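Local coordinates for vaginolysin (PDB 5IMY), which is a cholesterol-dependent cytolysin that probably binds cholesterol in host membranes and acts as a haemolytic, membrane-inserting toxin, at residues A[214-219]-A[333-339]; A[17-21]-A[235-239]; A[396-400]-A[431-435]. The contacts are given in a common frame with arbitrary orientation. Residue numbers count along the deposited sequence, not the author numbering.

How the interactions relate
From the N terminus, interaction 2 opens first: Cys18 in 17-21 is joined by a disulfide to Cys236 in the loop after strand 208-223. Before that loop, the strand supplies residues 214-219 of interaction 1, whose second half, 333-339, comes only after 235-239. The two closures therefore cross rather than nest. Their centres lie about 46 Å apart: one fixes the N-terminal tail to a surface loop, the other sets a helix end against the large antiparallel sheet. Interaction 3 follows in series, a short closure between the two sheets of the C-terminal beta sandwich. It lies about 51 Å from interaction 1 and about 85 Å from interaction 2, centre to centre, across the middle of the elongated chain.

Interaction 1: residues A[214-219]-A[333-339]; sequences FKQTYY and IQEGANL
Residues 214-217 are extended, part of strand 208-223, and the chain turns a corner at Tyr218 (phi/psi -83/-44) before Tyr219 resumes beta geometry. Tyr218 and Tyr219 both face Tyr261, forming a classic beta bulge. Opposite, 333-335 belong to the last turn of helix 326-335, and Gly336 (-112/23) leads into a loop; its N bonds back to Ile333 O at 3.1 Å. In register, the CA atoms of Gln216 and Gly336 are 7.2 Å apart, those of Tyr218 and Leu339 7.1 Å. Phe214, Gln216 and Tyr218 point toward the helix end, all with chi1 m. Tyr218 OH donates to Gly336 O at 2.9 Å, and Gln216 NE2 gives a weak bond to Ile333 O at 3.4 Å, so both side chains serve carbonyls where the helix runs out. A CB on Gly336 would lie 2.8 Å from Gln216 OE1, too close, which makes the bare backbone fit this spot. Apolar contacts frame these bonds. Ile333 CD1 lies over a face of the Phe214 ring, 4.3 Å from Phe214 CD1. Leu339 (m, p) makes a CH-pi contact, CG 4.1 Å from the centroid of the Tyr218 ring, with its CD1 3.4 Å from Tyr218 CD1; its CD2 reaches the edge of Tyr219 at CE2, 4.2 Å. The whole is a helix C terminus laid on a bulged strand of the central sheet of a cytolysin. Met167 of strand 166-173 and Met265 of strand 263-271 touch both Phe214 and Ile333, seating the helix end across three neighbouring strands.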
# COMPACT_ATOMS: atom_id res chain seq x y z
N PHE A 214 28.50 17.43 1.50
CA PHE A 214 28.84 18.32 0.39
C PHE A 214 30.35 18.39 0.24
O PHE A 214 31.06 18.66 1.21
CB PHE A 214 28.27 19.72 0.62
CG PHE A 214 26.79 19.81 0.43
CD1 PHE A 214 26.24 19.93 -0.84
CD2 PHE A 214 25.93 19.79 1.51
CE1 PHE A 214 24.88 20.01 -1.02
CE2 PHE A 214 24.57 19.88 1.34
CZ PHE A 214 24.04 19.99 0.07
N LYS A 215 30.83 18.16 -0.98
CA LYS A 215 32.24 18.25 -1.31
C LYS A 215 32.41 19.25 -2.44
O LYS A 215 31.89 19.04 -3.54
CB LYS A 215 32.82 16.89 -1.69
CG LYS A 215 33.31 16.08 -0.51
CD LYS A 215 33.65 14.66 -0.91
CE LYS A 215 34.20 13.88 0.28
NZ LYS A 215 34.25 12.42 0.02
N GLN A 216 33.15 20.33 -2.17
CA GLN A 216 33.48 21.33 -3.17
C GLN A 216 34.97 21.20 -3.48
O GLN A 216 35.82 21.51 -2.63
CB GLN A 216 33.14 22.73 -2.68
CG GLN A 216 31.74 22.84 -2.09
CD GLN A 216 31.30 24.27 -1.87
OE1 GLN A 216 31.47 24.83 -0.79
NE2 GLN A 216 30.74 24.88 -2.91
N THR A 217 35.29 20.72 -4.67
CA THR A 217 36.67 20.47 -5.08
C THR A 217 37.15 21.62 -5.95
O THR A 217 36.58 21.88 -7.02
CB THR A 217 36.79 19.15 -5.83
OG1 THR A 217 36.35 18.07 -4.99
CG2 THR A 217 38.23 18.89 -6.26
N TYR A 218 38.20 22.31 -5.50
CA TYR A 218 38.83 23.34 -6.32
C TYR A 218 39.82 22.74 -7.30
O TYR A 218 39.84 23.13 -8.48
CB TYR A 218 39.54 24.35 -5.42
CG TYR A 218 38.64 25.05 -4.43
CD1 TYR A 218 37.43 25.61 -4.83
CD2 TYR A 218 38.99 25.14 -3.10
CE1 TYR A 218 36.60 26.24 -3.92
CE2 TYR A 218 38.17 25.76 -2.18
CZ TYR A 218 36.97 26.31 -2.59
OH TYR A 218 36.16 26.93 -1.68
N TYR A 219 40.64 21.80 -6.85
CA TYR A 219 41.64 21.19 -7.70
C TYR A 219 42.03 19.84 -7.12
O TYR A 219 41.73 19.54 -5.96
CB TYR A 219 42.87 22.09 -7.85
CG TYR A 219 43.47 22.54 -6.54
CD1 TYR A 219 44.37 21.73 -5.84
CD2 TYR A 219 43.14 23.77 -5.99
CE1 TYR A 219 44.91 22.14 -4.64
CE2 TYR A 219 43.69 24.18 -4.79
CZ TYR A 219 44.57 23.37 -4.12
OH TYR A 219 45.11 23.78 -2.92
N ILE A 333 27.15 27.42 0.64
CA ILE A 333 27.57 26.91 -0.66
C ILE A 333 28.31 27.99 -1.44
O ILE A 333 29.44 27.80 -1.89
CB ILE A 333 26.36 26.39 -1.46
CG1 ILE A 333 25.61 25.30 -0.67
CG2 ILE A 333 26.79 25.86 -2.82
CD1 ILE A 333 26.49 24.20 -0.12
N GLN A 334 27.68 29.15 -1.60
CA GLN A 334 28.22 30.20 -2.45
C GLN A 334 29.46 30.87 -1.86
O GLN A 334 30.15 31.59 -2.58
CB GLN A 334 27.15 31.26 -2.73
CG GLN A 334 27.19 31.82 -4.14
CD GLN A 334 26.96 30.75 -5.20
OE1 GLN A 334 26.30 29.75 -4.95
NE2 GLN A 334 27.53 30.96 -6.38
N GLU A 335 29.75 30.65 -0.57
CA GLU A 335 30.99 31.17 -0.00
C GLU A 335 32.20 30.38 -0.48
O GLU A 335 33.30 30.93 -0.58
CB GLU A 335 30.90 31.17 1.53
CG GLU A 335 32.25 31.31 2.25
CD GLU A 335 32.22 32.37 3.34
OE1 GLU A 335 31.65 33.45 3.11
OE2 GLU A 335 32.79 32.11 4.43
N GLY A 336 32.02 29.09 -0.78
CA GLY A 336 33.12 28.25 -1.19
C GLY A 336 33.03 27.81 -2.63
O GLY A 336 33.62 26.79 -3.02
N ALA A 337 32.29 28.56 -3.45
CA ALA A 337 32.19 28.23 -4.87
C ALA A 337 33.48 28.51 -5.61
O ALA A 337 33.72 27.90 -6.66
CB ALA A 337 31.05 29.02 -5.51
N ASN A 338 34.32 29.41 -5.10
CA ASN A 338 35.54 29.81 -5.77
C ASN A 338 36.67 29.89 -4.76
O ASN A 338 36.45 29.90 -3.55
CB ASN A 338 35.38 31.17 -6.47
CG ASN A 338 33.93 31.54 -6.70
OD1 ASN A 338 33.27 32.08 -5.81
ND2 ASN A 338 33.43 31.26 -7.89
N LEU A 339 37.89 29.94 -5.27
CA LEU A 339 39.06 30.15 -4.44
C LEU A 339 39.21 31.64 -4.19
O LEU A 339 39.37 32.41 -5.15
CB LEU A 339 40.33 29.59 -5.09
CG LEU A 339 40.43 28.11 -5.44
CD1 LEU A 339 39.48 27.76 -6.57
CD2 LEU A 339 41.87 27.79 -5.85

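Interaction 2: residues A[17-21]-A[235-239]; sequences SCAAK and PCTTP
A long-range disulfide joins the irregular N-terminal tail, just before helix 22-30, to the loop between strand 208-223 and helix 240-243; neither segment has regular secondary structure. Cys18 (phi/psi -76/-167, chi1 t) directs its CB toward the second loop, and its SG bonds to SG of Cys236 (chi1 m) at 2.0 Å, with chi3 at -134°, well away from the usual value near -90°. Ala19, at a positive phi (84/-126), turns its CB away; its CA is nevertheless 6.0 Å from that of Cys236, and its N is 4.1 Å from Cys236 SG. The chain then passes through Ala20 to Lys21, whose CA is 6.6 Å from that of Thr238. The second loop runs from Pro235 through Cys236 (-105/68) and Thr237 to Thr238 (48/130), where Thr237 and Pro239 rest on Leu25 of helix 22-30. The covalent tie thus holds tail and loop together at the exposed far end of the molecule. Beyond the bridge, the aliphatic part of Lys21 lies against the backbone of the second loop: with chi1 at 145° and chi2 t, Lys21 places its CD 4.1 Å from Cys236 C, 3.8 Å from Thr238 N and 4.3 Å from Thr238 CB.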
# COMPACT_ATOMS: atom_id res chain seq x y z
N SER A 17 76.09 -6.11 -11.77
CA SER A 17 75.45 -6.62 -10.56
C SER A 17 73.98 -6.23 -10.47
O SER A 17 73.16 -6.74 -11.24
CB SER A 17 76.22 -6.16 -9.32
OG SER A 17 77.33 -7.00 -9.06
N CYS A 18 73.60 -5.35 -9.54
CA CYS A 18 72.20 -5.18 -9.18
C CYS A 18 71.46 -4.39 -10.26
O CYS A 18 71.98 -4.12 -11.35
CB CYS A 18 72.05 -4.52 -7.81
SG CYS A 18 70.28 -4.24 -7.38
N ALA A 19 70.25 -3.94 -9.92
CA ALA A 19 69.16 -3.66 -10.85
C ALA A 19 68.48 -4.99 -11.13
O ALA A 19 68.08 -5.67 -10.18
CB ALA A 19 69.65 -2.98 -12.14
N ALA A 20 68.34 -5.39 -12.40
CA ALA A 20 67.91 -6.74 -12.74
C ALA A 20 66.77 -7.23 -11.86
O ALA A 20 65.64 -7.41 -12.32
CB ALA A 20 69.09 -7.71 -12.64
N LYS A 21 67.08 -7.45 -10.58
CA LYS A 21 66.14 -7.91 -9.56
C LYS A 21 64.90 -7.04 -9.47
O LYS A 21 63.91 -7.43 -8.85
CB LYS A 21 66.89 -7.98 -8.22
CG LYS A 21 66.12 -7.63 -6.96
CD LYS A 21 67.08 -7.29 -5.82
CE LYS A 21 68.30 -8.21 -5.78
NZ LYS A 21 69.15 -7.97 -4.58
N PRO A 235 65.96 0.91 -5.75
CA PRO A 235 66.43 0.01 -6.82
C PRO A 235 66.58 -1.46 -6.46
O PRO A 235 66.09 -2.32 -7.21
CB PRO A 235 67.78 0.64 -7.21
CG PRO A 235 67.56 2.09 -6.98
CD PRO A 235 66.74 2.16 -5.71
N CYS A 236 67.27 -1.80 -5.37
CA CYS A 236 67.58 -3.21 -5.04
C CYS A 236 66.67 -3.68 -3.90
O CYS A 236 67.11 -3.98 -2.79
CB CYS A 236 69.05 -3.36 -4.69
SG CYS A 236 70.20 -2.76 -5.99
N THR A 237 65.38 -3.77 -4.23
CA THR A 237 64.33 -3.83 -3.21
C THR A 237 63.93 -5.23 -2.77
O THR A 237 63.39 -5.38 -1.67
CB THR A 237 63.08 -3.11 -3.69
OG1 THR A 237 62.95 -3.23 -5.12
CG2 THR A 237 63.13 -1.68 -3.28
N THR A 238 64.16 -6.25 -3.60
CA THR A 238 63.77 -7.65 -3.37
C THR A 238 62.31 -7.78 -2.92
O THR A 238 61.88 -7.10 -1.98
CB THR A 238 64.70 -8.33 -2.35
OG1 THR A 238 64.24 -9.67 -2.11
CG2 THR A 238 64.77 -7.60 -1.00
N PRO A 239 61.52 -8.65 -3.56
CA PRO A 239 60.11 -8.77 -3.17
C PRO A 239 59.91 -9.29 -1.76
O PRO A 239 58.88 -9.00 -1.15
CB PRO A 239 59.53 -9.73 -4.22
CG PRO A 239 60.70 -10.53 -4.67
CD PRO A 239 61.87 -9.60 -4.63

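Interaction 3: residues A[396-400]-A[431-435]; sequences IYWDE and IQFKG
This is the face-to-face packing of a beta sandwich, with one strand from each sheet. Strand 396-400 belongs to the four-stranded sheet and strand 431-433 to the other; their axes approach to 11.3 Å and run nearly parallel, 17° apart. That spacing leaves the contact to side chains. The CA pairs in register are Ile396 with Ile431 (10.6 Å), Trp398 with Phe433 (9.6 Å) and Glu400 with Lys434 (9.3 Å). Among the apolar contacts, Ile396 (m, t) and Ile431 (m, t) point toward each other, CD1 to CD1 at 4.2 Å, and Ile396 CG2 lies 4.3 Å from Phe433 CZ. Leu382 of strand 363-389 closes over these three residues. The aromatic contact is T-shaped: Phe433 (chi1 m) presents its edge to the face of the Trp398 six-membered ring (chi1 p), centroids 4.8 Å apart, planes at 82°, with Phe433 CE1 3.5 Å from Trp398 CE3. Alternation along the strand puts Tyr397 on the outer face of the sheet, where its ring meets an aromatic side chain of the CD59 chain, so one strand serves both the sandwich interior and the receptor. Polar groups lie at the end of the contact. Glu400 forms its salt bridge through OE1 with Arg414; Lys434 NZ stays 4.2 Å from Glu400 OE2, beyond salt-bridge range, and OE2 instead accepts a weak hydrogen bond from Trp398 NE1 at 3.3 Å.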
# COMPACT_ATOMS: atom_id res chain seq x y z
N ILE A 396 -24.02 14.05 -2.63
CA ILE A 396 -22.60 14.19 -2.32
C ILE A 396 -21.97 12.81 -2.38
O ILE A 396 -22.42 11.88 -1.70
CB ILE A 396 -22.38 14.84 -0.94
CG1 ILE A 396 -22.92 16.27 -0.96
CG2 ILE A 396 -20.90 14.82 -0.56
CD1 ILE A 396 -22.93 16.95 0.40
N TYR A 397 -20.92 12.67 -3.19
CA TYR A 397 -20.18 11.43 -3.33
C TYR A 397 -18.69 11.72 -3.23
O TYR A 397 -18.23 12.84 -3.45
CB TYR A 397 -20.48 10.72 -4.66
CG TYR A 397 -21.94 10.67 -5.03
CD1 TYR A 397 -22.70 9.53 -4.79
CD2 TYR A 397 -22.56 11.76 -5.62
CE1 TYR A 397 -24.03 9.48 -5.14
CE2 TYR A 397 -23.90 11.72 -5.97
CZ TYR A 397 -24.63 10.58 -5.72
OH TYR A 397 -25.96 10.54 -6.07
N TRP A 398 -17.92 10.68 -2.91
CA TRP A 398 -16.47 10.77 -2.88
C TRP A 398 -15.90 9.36 -2.97
O TRP A 398 -16.60 8.37 -2.78
CB TRP A 398 -15.98 11.49 -1.61
CG TRP A 398 -16.24 10.74 -0.34
CD1 TRP A 398 -15.41 9.86 0.28
CD2 TRP A 398 -17.42 10.81 0.47
NE1 TRP A 398 -15.99 9.38 1.42
CE2 TRP A 398 -17.23 9.94 1.56
CE3 TRP A 398 -18.63 11.52 0.37
CZ2 TRP A 398 -18.19 9.77 2.55
CZ3 TRP A 398 -19.58 11.34 1.36
CH2 TRP A 398 -19.35 10.47 2.44
N ASP A 399 -14.60 9.29 -3.26
CA ASP A 399 -13.91 8.03 -3.48
C ASP A 399 -12.94 7.75 -2.34
O ASP A 399 -12.30 8.67 -1.82
CB ASP A 399 -13.16 8.06 -4.81
CG ASP A 399 -14.09 8.12 -6.01
OD1 ASP A 399 -15.14 7.45 -5.98
OD2 ASP A 399 -13.77 8.85 -6.98
N GLU A 400 -12.84 6.48 -1.97
CA GLU A 400 -11.90 6.02 -0.95
C GLU A 400 -10.93 5.04 -1.61
O GLU A 400 -11.29 3.89 -1.89
CB GLU A 400 -12.64 5.37 0.22
CG GLU A 400 -13.02 6.35 1.32
CD GLU A 400 -14.13 5.83 2.22
OE1 GLU A 400 -14.35 4.60 2.25
OE2 GLU A 400 -14.77 6.66 2.90
N ILE A 431 -20.34 18.23 7.84
CA ILE A 431 -19.95 16.85 7.57
C ILE A 431 -18.45 16.72 7.75
O ILE A 431 -17.69 17.61 7.34
CB ILE A 431 -20.37 16.41 6.15
CG1 ILE A 431 -21.88 16.56 5.96
CG2 ILE A 431 -19.96 14.96 5.90
CD1 ILE A 431 -22.30 16.65 4.51
N GLN A 432 -18.02 15.62 8.37
CA GLN A 432 -16.60 15.34 8.56
C GLN A 432 -16.11 14.38 7.48
O GLN A 432 -16.81 13.43 7.11
CB GLN A 432 -16.34 14.73 9.94
CG GLN A 432 -15.73 15.70 10.93
CD GLN A 432 -15.15 15.02 12.14
OE1 GLN A 432 -14.65 13.89 12.06
NE2 GLN A 432 -15.20 15.69 13.28
N PHE A 433 -14.90 14.62 6.99
CA PHE A 433 -14.29 13.80 5.96
C PHE A 433 -12.88 13.42 6.37
O PHE A 433 -12.10 14.28 6.78
CB PHE A 433 -14.25 14.54 4.61
CG PHE A 433 -15.59 14.68 3.96
CD1 PHE A 433 -16.22 13.58 3.40
CD2 PHE A 433 -16.22 15.91 3.90
CE1 PHE A 433 -17.45 13.70 2.80
CE2 PHE A 433 -17.46 16.04 3.30
CZ PHE A 433 -18.07 14.93 2.74
N LYS A 434 -12.57 12.13 6.26
CA LYS A 434 -11.18 11.69 6.37
C LYS A 434 -10.34 12.45 5.35
O LYS A 434 -10.78 12.71 4.22
CB LYS A 434 -11.08 10.19 6.13
CG LYS A 434 -11.77 9.34 7.19
CD LYS A 434 -12.31 8.05 6.60
CE LYS A 434 -13.09 7.25 7.63
NZ LYS A 434 -14.23 6.51 7.02
N GLY A 435 -9.12 12.80 5.75
CA GLY A 435 -8.25 13.57 4.87
C GLY A 435 -7.83 12.84 3.61
O GLY A 435 -7.25 13.46 2.71